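PDB 6GKE: fucose-specific lectin from Aleuria aurantia, which binds L-fucose through five sites set between the blades of a six-bladed beta-propeller, preferring alpha-1,6-linked core fucose on glycoproteins. Local coordinates for residues Arg179-Glu191 against Tyr200-Ile214. The protein carries 1 engineered substitution. Residues are numbered along the deposited sequence; the frame is centred on the assembly and turned at random. Where two conformers were deposited one is given.
Sequences RIYYQATDNKIRE and YVGGFSASASAGVSI. With FUC (alpha-L-fucopyranose), chain F.
Glu191 OE1 is gripped by two groups: the fucose O3 hydroxyl donates to it at 2.6 Å, and Phe204 N does so at 3.2 Å, 46° out of the carboxylate plane. The other oxygen, OE2, accepts from fucose O4 and, on its anti side, from Tyr181 OH at 2.7 Å, so both oxygens are anchored. With CG anti to the backbone N (chi1 179°) and the chain extended, the carboxylate reaches the sugar. Arg179 completes the grip edge-on, NH2 meeting fucose O5 at 2.8 Å and NE meeting O4, while Gly203 N donates to O2; this is an experimentally established fucose site. Behind it, in the conformer given, Ile189 CG2 lies at the Phe204 ring edge and CD1 reaches Ile214 CD1 tip to tip at 3.7 Å. At the far end the Gln183 amide holds the type II turn Ser209-Val212: NE2 donates to Ser209 O at 2.9 Å (172°) and OE1 receives Gly211 N; a second NE2 bond, to Asn187 O of its own hairpin, fixes the amide's rotation. Ile189 and Ala206, an antiparallel hydrogen-bonded pair (Ile189 N to Ala206 O 2.8 Å), join the third strand, 188-194, to the blade's outermost strand 199-207; the chain then crosses to strand 213-219 of the next blade, whose Trp245 packs on Phe204 and bonds the fucose.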
loop_
_atom_site.group_PDB
_atom_site.type_symbol
_atom_site.label_atom_id
_atom_site.label_comp_id
_atom_site.label_asym_id
_atom_site.label_seq_id
_atom_site.Cartn_x
_atom_site.Cartn_y
_atom_site.Cartn_z
ATOM N N ARG A 179 -24.606 -11.575 18.396
ATOM C CA ARG A 179 -24.349 -10.173 18.671
ATOM C C ARG A 179 -23.569 -9.584 17.496
ATOM O O ARG A 179 -22.533 -10.122 17.091
ATOM C CB ARG A 179 -23.574 -9.984 19.978
ATOM C CG ARG A 179 -24.317 -10.447 21.226
ATOM C CD ARG A 179 -25.568 -9.633 21.527
ATOM N NE ARG A 179 -26.229 -10.038 22.761
ATOM C CZ ARG A 179 -27.156 -10.991 22.862
ATOM N NH1 ARG A 179 -27.530 -11.698 21.805
ATOM N NH2 ARG A 179 -27.714 -11.233 24.038
ATOM N N ILE A 180 -24.098 -8.480 16.962
ATOM C CA ILE A 180 -23.551 -7.797 15.792
ATOM C C ILE A 180 -23.187 -6.375 16.210
ATOM O O ILE A 180 -24.001 -5.690 16.830
ATOM C CB ILE A 180 -24.563 -7.775 14.629
ATOM C CG1 ILE A 180 -25.201 -9.147 14.375
ATOM C CG2 ILE A 180 -23.917 -7.178 13.386
ATOM C CD1 ILE A 180 -24.232 -10.264 14.047
ATOM N N TYR A 181 -21.968 -5.956 15.864
ATOM C CA TYR A 181 -21.419 -4.655 16.233
ATOM C C TYR A 181 -21.121 -3.880 14.955
ATOM O O TYR A 181 -20.585 -4.422 14.000
ATOM C CB TYR A 181 -20.163 -4.823 17.095
ATOM C CG TYR A 181 -20.469 -5.589 18.349
ATOM C CD1 TYR A 181 -20.972 -4.952 19.469
ATOM C CD2 TYR A 181 -20.374 -6.969 18.375
ATOM C CE1 TYR A 181 -21.348 -5.663 20.595
ATOM C CE2 TYR A 181 -20.744 -7.697 19.493
ATOM C CZ TYR A 181 -21.243 -7.044 20.605
ATOM O OH TYR A 181 -21.641 -7.772 21.694
ATOM N N TYR A 182 -21.479 -2.599 14.950
ATOM C CA TYR A 182 -21.312 -1.762 13.766
ATOM C C TYR A 182 -21.208 -0.311 14.225
ATOM O O TYR A 182 -21.498 -0.016 15.375
ATOM C CB TYR A 182 -22.488 -1.965 12.808
ATOM C CG TYR A 182 -23.814 -1.561 13.400
ATOM C CD1 TYR A 182 -24.542 -2.426 14.200
ATOM C CD2 TYR A 182 -24.314 -0.284 13.211
ATOM C CE1 TYR A 182 -25.737 -2.041 14.781
ATOM C CE2 TYR A 182 -25.513 0.115 13.777
ATOM C CZ TYR A 182 -26.227 -0.765 14.569
ATOM O OH TYR A 182 -27.401 -0.355 15.133
ATOM N N GLN A 183 -20.819 0.588 13.320
ATOM C CA GLN A 183 -20.694 1.990 13.667
ATOM C C GLN A 183 -21.861 2.754 13.042
ATOM O O GLN A 183 -22.024 2.782 11.824
ATOM C CB GLN A 183 -19.343 2.538 13.216
ATOM C CG GLN A 183 -19.089 3.960 13.703
ATOM C CD GLN A 183 -17.668 4.398 13.452
ATOM O OE1 GLN A 183 -17.084 4.093 12.414
ATOM N NE2 GLN A 183 -17.105 5.138 14.391
ATOM N N ALA A 184 -22.680 3.356 13.911
ATOM C CA ALA A 184 -23.866 4.086 13.496
ATOM C C ALA A 184 -23.474 5.490 13.038
ATOM O O ALA A 184 -22.331 5.915 13.196
ATOM C CB ALA A 184 -24.854 4.133 14.632
ATOM N N THR A 185 -24.455 6.223 12.502
ATOM C CA THR A 185 -24.207 7.502 11.857
ATOM C C THR A 185 -23.715 8.574 12.842
ATOM O O THR A 185 -23.188 9.573 12.394
ATOM C CB THR A 185 -25.447 7.987 11.093
ATOM O OG1 THR A 185 -26.581 7.959 11.963
ATOM C CG2 THR A 185 -25.727 7.153 9.861
ATOM N N ASP A 186 -23.892 8.377 14.157
ATOM C CA ASP A 186 -23.357 9.287 15.188
ATOM C C ASP A 186 -21.925 8.899 15.598
ATOM O O ASP A 186 -21.411 9.422 16.583
ATOM C CB ASP A 186 -24.281 9.341 16.409
ATOM C CG ASP A 186 -24.549 8.003 17.076
ATOM O OD1 ASP A 186 -24.202 6.952 16.479
ATOM O OD2 ASP A 186 -25.107 8.018 18.189
ATOM N N ASN A 187 -21.301 7.977 14.849
ATOM C CA ASN A 187 -19.934 7.439 15.075
ATOM C C ASN A 187 -19.836 6.567 16.333
ATOM O O ASN A 187 -18.740 6.131 16.690
ATOM C CB ASN A 187 -18.864 8.533 15.094
ATOM C CG ASN A 187 -18.616 9.104 13.716
ATOM O OD1 ASN A 187 -18.677 8.394 12.719
ATOM N ND2 ASN A 187 -18.318 10.388 13.650
ATOM N N LYS A 188 -20.966 6.253 16.966
ATOM C CA LYS A 188 -20.948 5.315 18.063
ATOM C C LYS A 188 -20.990 3.891 17.515
ATOM O O LYS A 188 -21.776 3.580 16.616
ATOM C CB LYS A 188 -22.155 5.514 18.977
ATOM C CG LYS A 188 -22.169 6.829 19.732
ATOM C CD LYS A 188 -21.595 6.748 21.119
ATOM C CE LYS A 188 -21.802 8.018 21.919
ATOM N NZ LYS A 188 -21.447 9.229 21.144
ATOM N N ILE A 189 -20.167 3.022 18.099
ATOM C CA ILE A 189 -20.319 1.580 17.948
ATOM C C ILE A 189 -21.613 1.201 18.666
ATOM O O ILE A 189 -21.801 1.594 19.818
ATOM C CB ILE A 189 -19.139 0.771 18.529
ATOM C CG1 ILE A 189 -17.770 1.387 18.230
ATOM C CG2 ILE A 189 -19.211 -0.671 18.040
ATOM C CD1 ILE A 189 -17.434 1.415 16.767
ATOM N N ARG A 190 -22.477 0.449 17.986
ATOM C CA ARG A 190 -23.737 -0.026 18.530
ATOM C C ARG A 190 -23.802 -1.544 18.356
ATOM O O ARG A 190 -22.965 -2.142 17.690
ATOM C CB ARG A 190 -24.910 0.642 17.809
ATOM C CG ARG A 190 -24.946 2.156 17.915
ATOM C CD ARG A 190 -25.376 2.641 19.280
ATOM N NE ARG A 190 -25.563 4.083 19.275
ATOM C CZ ARG A 190 -25.958 4.796 20.323
ATOM N NH1 ARG A 190 -26.262 4.197 21.464
ATOM N NH2 ARG A 190 -26.036 6.113 20.214
ATOM N N GLU A 191 -24.830 -2.137 18.963
ATOM C CA GLU A 191 -24.964 -3.575 19.091
ATOM C C GLU A 191 -26.395 -3.972 18.732
ATOM O O GLU A 191 -27.341 -3.360 19.215
ATOM C CB GLU A 191 -24.647 -3.963 20.535
ATOM C CG GLU A 191 -24.760 -5.441 20.858
ATOM C CD GLU A 191 -24.616 -5.718 22.345
ATOM O OE1 GLU A 191 -25.295 -5.021 23.128
ATOM O OE2 GLU A 191 -23.847 -6.633 22.723
ATOM N N TYR A 200 -33.122 -7.264 18.618
ATOM C CA TYR A 200 -33.353 -6.103 19.456
ATOM C C TYR A 200 -32.053 -5.315 19.626
ATOM O O TYR A 200 -30.949 -5.837 19.468
ATOM C CB TYR A 200 -33.952 -6.505 20.805
ATOM C CG TYR A 200 -33.058 -7.321 21.705
ATOM C CD1 TYR A 200 -32.196 -6.710 22.602
ATOM C CD2 TYR A 200 -33.096 -8.704 21.682
ATOM C CE1 TYR A 200 -31.403 -7.453 23.460
ATOM C CE2 TYR A 200 -32.300 -9.463 22.526
ATOM C CZ TYR A 200 -31.447 -8.835 23.418
ATOM O OH TYR A 200 -30.653 -9.556 24.266
ATOM N N VAL A 201 -32.214 -4.036 19.961
ATOM C CA VAL A 201 -31.083 -3.137 20.150
ATOM C C VAL A 201 -30.399 -3.474 21.479
ATOM O O VAL A 201 -31.039 -3.495 22.524
ATOM C CB VAL A 201 -31.533 -1.666 20.100
ATOM C CG1 VAL A 201 -30.397 -0.718 20.447
ATOM C CG2 VAL A 201 -32.139 -1.315 18.751
ATOM N N GLY A 202 -29.092 -3.726 21.419
ATOM C CA GLY A 202 -28.315 -4.068 22.596
ATOM C C GLY A 202 -27.927 -2.848 23.414
ATOM O O GLY A 202 -28.009 -1.699 22.969
ATOM N N GLY A 203 -27.458 -3.125 24.632
ATOM C CA GLY A 203 -27.084 -2.079 25.573
ATOM C C GLY A 203 -25.698 -1.492 25.330
ATOM O O GLY A 203 -25.390 -0.430 25.860
ATOM N N PHE A 204 -24.846 -2.164 24.548
ATOM C CA PHE A 204 -23.479 -1.701 24.342
ATOM C C PHE A 204 -23.447 -0.486 23.411
ATOM O O PHE A 204 -24.045 -0.502 22.348
ATOM C CB PHE A 204 -22.609 -2.783 23.708
ATOM C CG PHE A 204 -21.224 -2.287 23.384
ATOM C CD1 PHE A 204 -20.344 -1.976 24.408
ATOM C CD2 PHE A 204 -20.818 -2.072 22.074
ATOM C CE1 PHE A 204 -19.080 -1.487 24.130
ATOM C CE2 PHE A 204 -19.550 -1.582 21.800
ATOM C CZ PHE A 204 -18.684 -1.299 22.829
ATOM N N SER A 205 -22.660 0.530 23.776
ATOM C CA SER A 205 -22.289 1.573 22.834
ATOM C C SER A 205 -20.953 2.185 23.253
ATOM O O SER A 205 -20.601 2.196 24.426
ATOM C CB SER A 205 -23.362 2.629 22.685
ATOM O OG SER A 205 -23.487 3.413 23.858
ATOM N N ALA A 206 -20.222 2.703 22.265
ATOM C CA ALA A 206 -18.942 3.348 22.523
ATOM C C ALA A 206 -18.603 4.310 21.390
ATOM O O ALA A 206 -18.679 3.950 20.220
ATOM C CB ALA A 206 -17.850 2.315 22.653
ATOM N N SER A 207 -18.172 5.520 21.745
ATOM C CA SER A 207 -17.654 6.476 20.770
ATOM C C SER A 207 -16.359 5.937 20.155
ATOM O O SER A 207 -15.512 5.389 20.856
ATOM C CB SER A 207 -17.419 7.820 21.403
ATOM O OG SER A 207 -18.644 8.413 21.797
ATOM N N ALA A 208 -16.202 6.123 18.845
ATOM C CA ALA A 208 -15.000 5.713 18.139
ATOM C C ALA A 208 -14.751 6.667 16.972
ATOM O O ALA A 208 -15.673 7.315 16.477
ATOM C CB ALA A 208 -15.124 4.291 17.652
ATOM N N SER A 209 -13.492 6.730 16.537
ATOM C CA SER A 209 -13.126 7.469 15.340
ATOM C C SER A 209 -14.019 7.039 14.173
ATOM O O SER A 209 -14.319 5.863 14.021
ATOM C CB SER A 209 -11.675 7.246 14.985
ATOM O OG SER A 209 -10.805 7.692 16.019
ATOM N N ALA A 210 -14.402 7.983 13.313
ATOM C CA ALA A 210 -15.173 7.640 12.129
ATOM C C ALA A 210 -14.401 6.622 11.279
ATOM O O ALA A 210 -13.238 6.835 10.954
ATOM C CB ALA A 210 -15.478 8.882 11.328
ATOM N N GLY A 211 -15.071 5.529 10.906
ATOM C CA GLY A 211 -14.539 4.567 9.948
ATOM C C GLY A 211 -13.631 3.502 10.548
ATOM O O GLY A 211 -12.892 2.869 9.808
ATOM N N VAL A 212 -13.700 3.260 11.859
ATOM C CA VAL A 212 -12.889 2.194 12.464
ATOM C C VAL A 212 -13.238 0.827 11.863
ATOM O O VAL A 212 -14.391 0.516 11.543
ATOM C CB VAL A 212 -13.040 2.143 13.993
ATOM C CG1 VAL A 212 -12.319 3.300 14.655
ATOM C CG2 VAL A 212 -14.495 2.068 14.444
ATOM N N SER A 213 -12.214 -0.026 11.790
ATOM C CA SER A 213 -12.365 -1.441 11.499
ATOM C C SER A 213 -12.748 -2.162 12.796
ATOM O O SER A 213 -12.125 -1.926 13.819
ATOM C CB SER A 213 -11.075 -1.966 10.899
ATOM O OG SER A 213 -11.159 -3.345 10.582
ATOM N N ILE A 214 -13.761 -3.036 12.737
ATOM C CA ILE A 214 -14.373 -3.648 13.927
ATOM C C ILE A 214 -14.254 -5.170 13.833
ATOM O O ILE A 214 -14.432 -5.747 12.772
ATOM C CB ILE A 214 -15.849 -3.214 14.057
ATOM C CG1 ILE A 214 -15.956 -1.694 14.200
ATOM C CG2 ILE A 214 -16.563 -3.941 15.194
ATOM C CD1 ILE A 214 -17.359 -1.155 14.085
HETATM C C1 FUC F . -27.795 -8.136 26.094
HETATM C C2 FUC F . -27.090 -6.911 25.536
HETATM C C3 FUC F . -25.707 -6.762 26.169
HETATM C C4 FUC F . -24.910 -8.050 25.962
HETATM C C5 FUC F . -25.679 -9.200 26.601
HETATM C C6 FUC F . -24.976 -10.540 26.435
HETATM O O1 FUC F . -28.105 -7.862 27.453
HETATM O O2 FUC F . -27.900 -5.748 25.766
HETATM O O3 FUC F . -25.041 -5.605 25.664
HETATM O O4 FUC F . -24.756 -8.350 24.573
HETATM O O5 FUC F . -26.970 -9.302 25.982
HETATM O O HOH W 1 -16.575 1.821 10.704
HETATM O O HOH W 2 -26.352 -0.642 21.023
#